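Local coordinates for proton-dependent oligopeptide transporter family protein (Xanthomonas campestris, PDB 6EI3) that probably couples proton movement to peptide transport across the membrane, as a member of the POT family in the major facilitator superfamily, captured here in an auto-inhibited state, at residues 15-20 and 88-93; 387-392 and 468-473. All blocks are in the same frame, centred on the assembly; numbering follows the deposited sequence.

Contact 1: residues 15-20 and 88-93; sequences RFSFYG and AGHACL
Ser-17 reaches with its hydroxyl to NE2 of the His-90 imidazole, which it approaches obliquely. The serine fills the variable position of the ERFxYYG end of the ExxERFxYYG signature that POT transporters carry on their first membrane helix, here read as ERFSFYG. The contact ties helix 4-22 to helix 62-95 inside a major facilitator bundle. The two backbones stay well apart, with 9.6 Å between CA of Ser-17 and CA of His-90, and the gap is spanned by one side chain from each helix. OG of Ser-17 stands 3.3 Å from NE2 of His-90, and a water bridges the pair. It lies in the plane of the imidazole at its edge, 2.8 Å from NE2 of His-90, and donates a hydrogen bond of 2.7 Å to OG of Ser-17. Because CG of His-90 is turned anti to its carbonyl carbon (chi1 -84°), the ring extends across to the water. Met-179 of helix 168-188 touches both side chains, and Ile-110 and Met-21 also pack on the histidine, which places apolar side chains beside this polar bridge. The hydroxyl of Ser-17 is gripped twice: OG accepts from the water and donates to the carbonyl O of Pro-175.

Contact 2: residues 387-392 and 468-473; sequences AMDGGE and GLSEAA. With 78M ((2S)-2,3-dihydroxypropyl(7Z)-pentadec-7-enoate), chain F.
Ser-470 and Asp-389 join two helix ends at the periphery of the transporter, the start of helix 471-495 and the finish of helix 363-389. The chain comes into the contact from helix 458-467 through Gly-468, whose positive phi turns it toward the next helix. Leu-469 follows in the short link and packs on Val-386. Ser-470 is the N-cap: with chi1 at 68°, its OG sits between backbone N and carbonyl carbon, where it accepts a hydrogen bond of 3.2 Å from N of Ala-473. The same OG donates to OD2 of Asp-389 at 2.7 Å, meeting that oxygen from above the carboxylate plane, 36° out of it. Glu-471 turns away and pairs with Arg-456 in a salt bridge. In the first turn of the helix, CB of Ala-473 rests 3.5 Å from OD2 of Asp-389, so the carboxylate oxygen is set against both cap and methyl group. The other oxygen, OD1, is bonded to Gln-385. Just past Asp-389 a Schellman motif with Gly-391 as C-prime residue closes helix 363-389. Beyond it, OE2 of Glu-392 takes a weak 2.9 Å hydrogen bond from O21 of a bound monoacylglycerol (78M). The bonds from Ser-470 and Gln-385 and the amino end of helix 471-495 would probably favour a charged Asp-389, partly offset by the carboxyl end of its own helix.

In the fold
Contact 1 lies in the buried interior, its centre about 17 Å from the centre of the chain, whereas contact 2 sits at the periphery, its centre about 29 Å from that point. They share no element: 15-20 and 88-93 join the later turns of two helices of the N-terminal half, within their helical course, while 387-392 and 468-473 meet at helix ends in the C-terminal half. Their nearest atoms are about 22 Å apart. Each rests on one serine hydroxyl, but with different partners: in the interior, a histidine, a bridging water and a backbone carbonyl; at the periphery, a carboxylate and a helix cap. A bound monoacylglycerol touches 387-392 beside contact 2, at Ala-387 and Glu-392.

Contact 1: residues 15-20 and 88-93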
# COMPACT_ATOMS: atom_id res chain seq x y z
N ARG A 15 11.64 9.63 0.95
CA ARG A 15 10.81 8.96 1.96
C ARG A 15 10.37 9.92 3.05
O ARG A 15 9.21 9.88 3.47
CB ARG A 15 11.50 7.70 2.55
CG ARG A 15 11.64 6.50 1.57
CD ARG A 15 10.34 5.72 1.31
NE ARG A 15 9.50 6.42 0.33
CZ ARG A 15 8.19 6.27 0.19
NH1 ARG A 15 7.53 5.38 0.93
NH2 ARG A 15 7.53 6.99 -0.71
N PHE A 16 11.28 10.78 3.52
CA PHE A 16 10.93 11.76 4.56
C PHE A 16 9.84 12.69 4.00
O PHE A 16 8.85 12.97 4.68
CB PHE A 16 12.16 12.56 5.02
CG PHE A 16 11.90 13.47 6.20
CD1 PHE A 16 11.24 14.68 6.04
CD2 PHE A 16 12.33 13.13 7.48
CE1 PHE A 16 11.01 15.54 7.13
CE2 PHE A 16 12.10 13.99 8.57
CZ PHE A 16 11.44 15.18 8.39
N SER A 17 10.03 13.14 2.75
CA SER A 17 9.11 14.01 2.04
C SER A 17 7.71 13.38 1.89
O SER A 17 6.70 14.03 2.17
CB SER A 17 9.68 14.36 0.67
OG SER A 17 8.78 15.13 -0.10
N PHE A 18 7.66 12.12 1.46
CA PHE A 18 6.39 11.42 1.26
C PHE A 18 5.60 11.33 2.54
O PHE A 18 4.45 11.73 2.57
CB PHE A 18 6.60 10.01 0.67
CG PHE A 18 5.29 9.27 0.50
CD1 PHE A 18 4.52 9.45 -0.64
CD2 PHE A 18 4.81 8.42 1.49
CE1 PHE A 18 3.27 8.81 -0.78
CE2 PHE A 18 3.59 7.76 1.35
CZ PHE A 18 2.82 7.96 0.22
N TYR A 19 6.22 10.78 3.60
CA TYR A 19 5.54 10.62 4.89
C TYR A 19 5.13 11.95 5.49
O TYR A 19 4.07 12.05 6.09
CB TYR A 19 6.41 9.81 5.85
CG TYR A 19 6.44 8.34 5.49
CD1 TYR A 19 5.31 7.54 5.65
CD2 TYR A 19 7.58 7.75 4.96
CE1 TYR A 19 5.32 6.18 5.31
CE2 TYR A 19 7.61 6.39 4.63
CZ TYR A 19 6.48 5.61 4.80
OH TYR A 19 6.49 4.28 4.49
N GLY A 20 6.00 12.95 5.30
CA GLY A 20 5.79 14.32 5.76
C GLY A 20 4.53 14.91 5.16
O GLY A 20 3.69 15.39 5.92
N ALA A 88 6.87 18.86 -9.30
CA ALA A 88 5.83 19.74 -9.84
C ALA A 88 4.53 19.65 -9.01
O ALA A 88 3.87 20.67 -8.81
CB ALA A 88 5.56 19.41 -11.30
N GLY A 89 4.22 18.44 -8.50
CA GLY A 89 3.08 18.20 -7.63
C GLY A 89 3.22 18.92 -6.30
O GLY A 89 2.28 19.58 -5.84
N HIS A 90 4.43 18.82 -5.70
CA HIS A 90 4.77 19.52 -4.45
C HIS A 90 4.67 21.03 -4.64
O HIS A 90 4.13 21.70 -3.77
CB HIS A 90 6.14 19.13 -3.93
CG HIS A 90 6.15 17.87 -3.14
ND1 HIS A 90 5.60 17.82 -1.87
CD2 HIS A 90 6.69 16.67 -3.43
CE1 HIS A 90 5.78 16.58 -1.45
NE2 HIS A 90 6.44 15.85 -2.36
N ALA A 91 5.13 21.55 -5.79
CA ALA A 91 5.04 22.98 -6.16
C ALA A 91 3.56 23.41 -6.34
O ALA A 91 3.22 24.56 -6.07
CB ALA A 91 5.80 23.23 -7.46
N CYS A 92 2.70 22.48 -6.79
CA CYS A 92 1.28 22.78 -6.93
C CYS A 92 0.63 22.96 -5.57
O CYS A 92 -0.17 23.87 -5.41
CB CYS A 92 0.57 21.72 -7.77
SG CYS A 92 0.85 21.88 -9.54
N LEU A 93 1.06 22.16 -4.56
CA LEU A 93 0.52 22.32 -3.21
C LEU A 93 0.86 23.71 -2.61
O LEU A 93 0.13 24.17 -1.73
CB LEU A 93 0.91 21.18 -2.26
CG LEU A 93 0.70 19.71 -2.70
CD1 LEU A 93 1.07 18.78 -1.58
CD2 LEU A 93 -0.74 19.41 -3.15
O HOH W 1 7.15 13.40 -1.30

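Contact 2: residues 387-392 and 468-473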
# COMPACT_ATOMS: atom_id res chain seq x y z
N ALA A 387 -16.29 5.67 24.36
CA ALA A 387 -16.03 6.41 25.60
C ALA A 387 -16.13 7.91 25.30
O ALA A 387 -16.80 8.63 26.04
CB ALA A 387 -14.66 6.06 26.16
N MET A 388 -15.58 8.36 24.16
CA MET A 388 -15.62 9.76 23.71
C MET A 388 -17.07 10.19 23.43
O MET A 388 -17.49 11.26 23.89
CB MET A 388 -14.75 9.97 22.46
CG MET A 388 -13.24 10.07 22.74
SD MET A 388 -12.21 9.81 21.25
CE MET A 388 -12.48 11.33 20.41
N ASP A 389 -17.84 9.36 22.70
CA ASP A 389 -19.24 9.64 22.36
C ASP A 389 -20.14 9.79 23.60
O ASP A 389 -21.09 10.57 23.57
CB ASP A 389 -19.79 8.58 21.38
CG ASP A 389 -19.08 8.50 20.03
OD1 ASP A 389 -18.49 9.53 19.60
OD2 ASP A 389 -19.12 7.43 19.39
N GLY A 390 -19.81 9.07 24.68
CA GLY A 390 -20.53 9.09 25.95
C GLY A 390 -20.14 10.24 26.88
O GLY A 390 -20.53 10.24 28.06
N GLY A 391 -19.38 11.19 26.37
CA GLY A 391 -18.94 12.37 27.11
C GLY A 391 -17.69 12.22 27.94
O GLY A 391 -17.30 13.16 28.64
N GLU A 392 -17.03 11.05 27.88
CA GLU A 392 -15.83 10.79 28.65
C GLU A 392 -14.60 11.48 28.04
O GLU A 392 -14.32 11.26 26.86
CB GLU A 392 -15.61 9.28 28.87
CG GLU A 392 -14.35 8.89 29.63
CD GLU A 392 -14.34 9.01 31.15
OE1 GLU A 392 -15.33 9.52 31.73
OE2 GLU A 392 -13.33 8.58 31.75
N GLY A 468 -27.31 3.58 18.08
CA GLY A 468 -26.83 4.25 19.28
C GLY A 468 -25.44 4.84 19.08
O GLY A 468 -25.14 5.92 19.61
N LEU A 469 -24.59 4.13 18.32
CA LEU A 469 -23.21 4.52 18.00
C LEU A 469 -23.16 5.70 17.02
O LEU A 469 -24.02 5.81 16.14
CB LEU A 469 -22.44 3.34 17.38
CG LEU A 469 -22.50 1.96 18.07
CD1 LEU A 469 -22.06 0.87 17.11
CD2 LEU A 469 -21.64 1.93 19.33
N SER A 470 -22.10 6.52 17.12
CA SER A 470 -21.85 7.60 16.17
C SER A 470 -21.41 6.92 14.86
O SER A 470 -21.12 5.73 14.86
CB SER A 470 -20.74 8.52 16.68
OG SER A 470 -19.47 7.88 16.70
N GLU A 471 -21.36 7.68 13.75
CA GLU A 471 -20.93 7.20 12.43
C GLU A 471 -19.47 6.69 12.52
O GLU A 471 -19.17 5.60 12.03
CB GLU A 471 -21.08 8.30 11.38
CG GLU A 471 -21.10 7.80 9.95
CD GLU A 471 -21.37 8.89 8.93
OE1 GLU A 471 -20.44 9.21 8.16
OE2 GLU A 471 -22.51 9.40 8.88
N ALA A 472 -18.59 7.45 13.18
CA ALA A 472 -17.19 7.07 13.38
C ALA A 472 -17.10 5.72 14.14
O ALA A 472 -16.46 4.81 13.64
CB ALA A 472 -16.44 8.16 14.13
N ALA A 473 -17.81 5.58 15.29
CA ALA A 473 -17.82 4.36 16.12
C ALA A 473 -18.38 3.16 15.36
O ALA A 473 -17.81 2.08 15.46
CB ALA A 473 -18.60 4.60 17.42
O21 78M F . -12.74 6.02 30.54
C20 78M F . -13.02 5.12 29.47
C18 78M F . -12.46 3.75 29.77
O19 78M F . -11.04 3.81 29.88
C17 78M F . -12.91 2.70 28.78
O2 78M F . -12.14 2.80 27.55
C1 78M F . -11.16 1.91 27.35
O1 78M F . -10.68 1.23 28.22
C2 78M F . -10.76 1.86 25.90
C3 78M F . -9.60 0.92 25.61
C4 78M F . -9.93 -0.19 24.63
C5 78M F . -10.27 -1.53 25.26
C6 78M F . -10.77 -2.56 24.24
C7 78M F . -9.89 -3.77 24.13
C8 78M F . -8.86 -3.91 23.32
C9 78M F . -7.97 -5.12 23.20
C10 78M F . -7.12 -5.39 24.44
C11 78M F . -6.64 -6.83 24.57
C12 78M F . -5.35 -7.15 23.82
C13 78M F . -5.06 -8.63 23.71
C15 78M F . -3.48 -10.44 22.94
C14 78M F . -3.73 -8.95 23.06